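Local coordinates for protein lithostathine-1-alpha (Homo sapiens, PDB 1QDD) that might inhibit spontaneous calcium carbonate precipitation and may be associated with neuronal sprouting and with brain and pancreas regeneration, at residues Tyr41-Ser52 / Phe136-Asn144. The protein carries 1 engineered substitution. Sequence-based numbering, arbitrary orientation.
Sequences YCQNMNSGNLVS and FSFVCKFKN
Cys42 and Cys140 join helix 35-44 to strand 136-143 through a disulfide (SG to SG 2.0 Å, chi3 -78°), the long-range bridge characteristic of the C-type lectin domain. Cys42 SG also lies 4.0 Å from Phe138 CD1, an oblique sulfur-aromatic contact. Phe138 stands with CG between its own backbone N and carbonyl carbon (chi1 55°), which lifts the ring toward the helix; its edge meets the face of Tyr41 in an offset edge-to-face pair. Leu50 lays its CD2 branch against Phe138 CB at 3.7 Å and also touches Trp35 and Ala38, an apolar residue for a buried place. Farther along the strand, Asn46 sets CB over one face of the Phe142 ring, a CH-pi contact 3.9 Å from the centroid. Asn46 and Ser47 both have positive phi, which asparagine tolerates well, and Gly48, lacking a side chain, brings CA to 3.3 Å from Lys141 O.

A short antiparallel ladder sets the register of these side chains. Asn49 and Lys141 exchange two bonds, Lys141 N to Asn49 O at 3.0 Å and Asn49 N to Lys141 O at 3.2 Å, and Val51 N adds one to Val139 O. Two waters bridge Asn46 and Ser47 to Lys143. The extended Lys141 chain carries NZ past Val51 to a salt bridge with Glu58, with a weak bond from NZ to Ser52 O. Asp39 of helix 35-44 receives Leu50 N and Asn49 ND2, while strand 136-143 also pairs with strands 24-33 and 75-78.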
loop_
_atom_site.group_PDB
_atom_site.type_symbol
_atom_site.label_atom_id
_atom_site.label_comp_id
_atom_site.label_asym_id
_atom_site.label_seq_id
_atom_site.Cartn_x
_atom_site.Cartn_y
_atom_site.Cartn_z
ATOM N N TYR A 41 -7.206 -5.330 8.046
ATOM C CA TYR A 41 -6.932 -6.641 7.480
ATOM C C TYR A 41 -5.425 -6.843 7.405
ATOM O O TYR A 41 -4.863 -7.881 7.794
ATOM C CB TYR A 41 -7.584 -6.819 6.093
ATOM C CG TYR A 41 -7.306 -8.171 5.471
ATOM C CD1 TYR A 41 -8.245 -9.204 5.541
ATOM C CD2 TYR A 41 -6.118 -8.461 4.819
ATOM C CE1 TYR A 41 -7.988 -10.451 4.989
ATOM C CE2 TYR A 41 -5.848 -9.698 4.286
ATOM C CZ TYR A 41 -6.791 -10.694 4.364
ATOM O OH TYR A 41 -6.513 -11.938 3.818
ATOM N N CYS A 42 -4.705 -5.836 6.877
ATOM C CA CYS A 42 -3.260 -5.948 6.766
ATOM C C CYS A 42 -2.577 -6.128 8.118
ATOM O O CYS A 42 -1.584 -6.867 8.215
ATOM C CB CYS A 42 -2.660 -4.750 6.048
ATOM S SG CYS A 42 -3.209 -4.373 4.380
ATOM N N GLN A 43 -3.072 -5.468 9.158
ATOM C CA GLN A 43 -2.508 -5.590 10.501
ATOM C C GLN A 43 -2.728 -6.994 11.049
ATOM O O GLN A 43 -1.878 -7.546 11.757
ATOM C CB GLN A 43 -3.156 -4.561 11.436
ATOM C CG GLN A 43 -2.778 -3.122 11.176
ATOM C CD GLN A 43 -3.361 -2.096 12.120
ATOM O OE1 GLN A 43 -3.880 -1.062 11.684
ATOM N NE2 GLN A 43 -3.266 -2.355 13.416
ATOM N N ASN A 44 -3.896 -7.567 10.780
ATOM C CA ASN A 44 -4.252 -8.886 11.305
ATOM C C ASN A 44 -3.430 -10.001 10.697
ATOM O O ASN A 44 -3.246 -11.043 11.360
ATOM C CB ASN A 44 -5.748 -9.134 11.124
ATOM C CG ASN A 44 -6.652 -8.318 12.017
ATOM O OD1 ASN A 44 -6.245 -7.814 13.061
ATOM N ND2 ASN A 44 -7.904 -8.163 11.603
ATOM N N MET A 45 -2.912 -9.884 9.477
ATOM C CA MET A 45 -2.102 -10.920 8.855
ATOM C C MET A 45 -0.621 -10.596 8.867
ATOM O O MET A 45 -0.046 -9.896 8.028
ATOM C CB MET A 45 -2.579 -11.170 7.416
ATOM C CG MET A 45 -4.079 -11.244 7.223
ATOM S SD MET A 45 -4.935 -12.336 8.363
ATOM C CE MET A 45 -6.569 -12.431 7.654
ATOM N N ASN A 46 0.114 -11.218 9.795
ATOM C CA ASN A 46 1.549 -11.082 9.940
ATOM C C ASN A 46 1.952 -9.647 10.261
ATOM O O ASN A 46 3.010 -9.181 9.857
ATOM C CB ASN A 46 2.276 -11.594 8.689
ATOM C CG ASN A 46 1.874 -13.002 8.294
ATOM O OD1 ASN A 46 1.291 -13.239 7.229
ATOM N ND2 ASN A 46 2.146 -13.945 9.180
ATOM N N SER A 47 1.104 -8.944 11.004
ATOM C CA SER A 47 1.370 -7.618 11.521
ATOM C C SER A 47 1.955 -6.665 10.499
ATOM O O SER A 47 2.984 -6.010 10.686
ATOM C CB SER A 47 2.265 -7.795 12.764
ATOM O OG SER A 47 1.588 -8.684 13.659
ATOM N N GLY A 48 1.200 -6.475 9.412
ATOM C CA GLY A 48 1.557 -5.518 8.367
ATOM C C GLY A 48 0.701 -4.270 8.442
ATOM O O GLY A 48 0.111 -3.910 9.459
ATOM N N ASN A 49 0.639 -3.519 7.343
ATOM C CA ASN A 49 -0.139 -2.312 7.163
ATOM C C ASN A 49 -0.430 -2.173 5.658
ATOM O O ASN A 49 0.214 -2.850 4.858
ATOM C CB ASN A 49 0.513 -0.997 7.597
ATOM C CG ASN A 49 0.401 -0.716 9.077
ATOM O OD1 ASN A 49 1.421 -0.836 9.779
ATOM N ND2 ASN A 49 -0.755 -0.352 9.600
ATOM N N LEU A 50 -1.357 -1.308 5.297
ATOM C CA LEU A 50 -1.518 -0.961 3.895
ATOM C C LEU A 50 -0.133 -0.513 3.417
ATOM O O LEU A 50 0.654 0.092 4.173
ATOM C CB LEU A 50 -2.495 0.200 3.706
ATOM C CG LEU A 50 -3.988 -0.138 3.718
ATOM C CD1 LEU A 50 -4.851 1.111 3.754
ATOM C CD2 LEU A 50 -4.348 -1.009 2.511
ATOM N N VAL A 51 0.190 -0.753 2.161
ATOM C CA VAL A 51 1.527 -0.476 1.652
ATOM C C VAL A 51 1.920 0.983 1.801
ATOM O O VAL A 51 1.147 1.893 1.512
ATOM C CB VAL A 51 1.648 -0.981 0.197
ATOM C CG1 VAL A 51 0.751 -0.253 -0.783
ATOM C CG2 VAL A 51 3.084 -0.956 -0.304
ATOM N N SER A 52 3.184 1.198 2.174
ATOM C CA SER A 52 3.844 2.494 2.173
ATOM C C SER A 52 4.830 2.499 0.999
ATOM O O SER A 52 5.597 1.541 0.862
ATOM C CB SER A 52 4.632 2.800 3.438
ATOM O OG SER A 52 3.848 2.792 4.598
ATOM N N PHE A 136 -12.667 -0.251 -1.969
ATOM C CA PHE A 136 -11.706 -0.647 -2.979
ATOM C C PHE A 136 -10.853 -1.838 -2.537
ATOM O O PHE A 136 -10.742 -2.176 -1.354
ATOM C CB PHE A 136 -10.735 0.527 -3.260
ATOM C CG PHE A 136 -11.305 1.785 -3.840
ATOM C CD1 PHE A 136 -12.368 1.789 -4.730
ATOM C CD2 PHE A 136 -10.734 3.014 -3.524
ATOM C CE1 PHE A 136 -12.872 2.961 -5.255
ATOM C CE2 PHE A 136 -11.228 4.188 -4.069
ATOM C CZ PHE A 136 -12.297 4.168 -4.937
ATOM N N SER A 137 -10.210 -2.478 -3.527
ATOM C CA SER A 137 -9.191 -3.498 -3.289
ATOM C C SER A 137 -7.937 -2.810 -2.733
ATOM O O SER A 137 -7.878 -1.567 -2.650
ATOM C CB SER A 137 -8.886 -4.223 -4.587
ATOM O OG SER A 137 -8.528 -3.275 -5.583
ATOM N N PHE A 138 -6.927 -3.563 -2.317
ATOM C CA PHE A 138 -5.799 -2.987 -1.572
ATOM C C PHE A 138 -4.551 -3.834 -1.608
ATOM O O PHE A 138 -4.584 -5.038 -1.921
ATOM C CB PHE A 138 -6.232 -2.757 -0.103
ATOM C CG PHE A 138 -6.783 -3.932 0.647
ATOM C CD1 PHE A 138 -5.986 -4.688 1.491
ATOM C CD2 PHE A 138 -8.136 -4.254 0.566
ATOM C CE1 PHE A 138 -6.515 -5.723 2.235
ATOM C CE2 PHE A 138 -8.653 -5.288 1.311
ATOM C CZ PHE A 138 -7.857 -6.031 2.147
ATOM N N VAL A 139 -3.407 -3.233 -1.299
ATOM C CA VAL A 139 -2.124 -3.919 -1.212
ATOM C C VAL A 139 -1.600 -3.813 0.229
ATOM O O VAL A 139 -1.569 -2.718 0.795
ATOM C CB VAL A 139 -1.059 -3.349 -2.166
ATOM C CG1 VAL A 139 0.310 -4.004 -1.996
ATOM C CG2 VAL A 139 -1.486 -3.475 -3.627
ATOM N N CYS A 140 -1.160 -4.927 0.804
ATOM C CA CYS A 140 -0.530 -4.990 2.118
ATOM C C CYS A 140 0.983 -5.226 2.016
ATOM O O CYS A 140 1.472 -5.813 1.062
ATOM C CB CYS A 140 -1.119 -6.102 2.998
ATOM S SG CYS A 140 -2.891 -6.094 3.326
ATOM N N LYS A 141 1.709 -4.760 3.027
ATOM C CA LYS A 141 3.159 -4.894 3.163
ATOM C C LYS A 141 3.492 -5.345 4.587
ATOM O O LYS A 141 2.971 -4.755 5.536
ATOM C CB LYS A 141 3.833 -3.548 2.846
ATOM C CG LYS A 141 5.338 -3.426 3.064
ATOM C CD LYS A 141 5.829 -2.022 2.742
ATOM C CE LYS A 141 7.299 -1.787 3.027
ATOM N NZ LYS A 141 7.675 -0.381 2.652
ATOM N N PHE A 142 4.328 -6.366 4.748
ATOM C CA PHE A 142 4.704 -6.833 6.086
ATOM C C PHE A 142 6.158 -7.301 6.079
ATOM O O PHE A 142 6.697 -7.770 5.088
ATOM C CB PHE A 142 3.768 -7.909 6.610
ATOM C CG PHE A 142 3.754 -9.238 5.924
ATOM C CD1 PHE A 142 4.596 -10.270 6.325
ATOM C CD2 PHE A 142 2.881 -9.487 4.881
ATOM C CE1 PHE A 142 4.567 -11.497 5.695
ATOM C CE2 PHE A 142 2.849 -10.711 4.248
ATOM C CZ PHE A 142 3.692 -11.724 4.648
ATOM N N LYS A 143 6.790 -7.135 7.257
ATOM C CA LYS A 143 8.201 -7.477 7.383
ATOM C C LYS A 143 8.345 -8.994 7.498
ATOM O O LYS A 143 7.712 -9.680 8.279
ATOM C CB LYS A 143 8.960 -6.823 8.535
ATOM C CG LYS A 143 10.448 -7.129 8.623
ATOM C CD LYS A 143 11.349 -6.578 7.541
ATOM C CE LYS A 143 12.709 -7.282 7.545
ATOM N NZ LYS A 143 12.594 -8.689 7.081
ATOM N N ASN A 144 9.182 -9.434 6.583
ATOM C CA ASN A 144 9.825 -10.689 6.512
ATOM C C ASN A 144 10.425 -11.152 5.234
ATOM O O ASN A 144 9.954 -11.282 4.120
ATOM C CB ASN A 144 9.246 -11.810 7.397
ATOM C CG ASN A 144 10.516 -11.941 8.279
ATOM O OD1 ASN A 144 11.258 -10.960 8.444
ATOM N ND2 ASN A 144 10.745 -13.144 8.738
HETATM O O HOH W 1 5.714 -9.280 10.260
HETATM O O HOH W 2 5.445 -5.442 9.247
#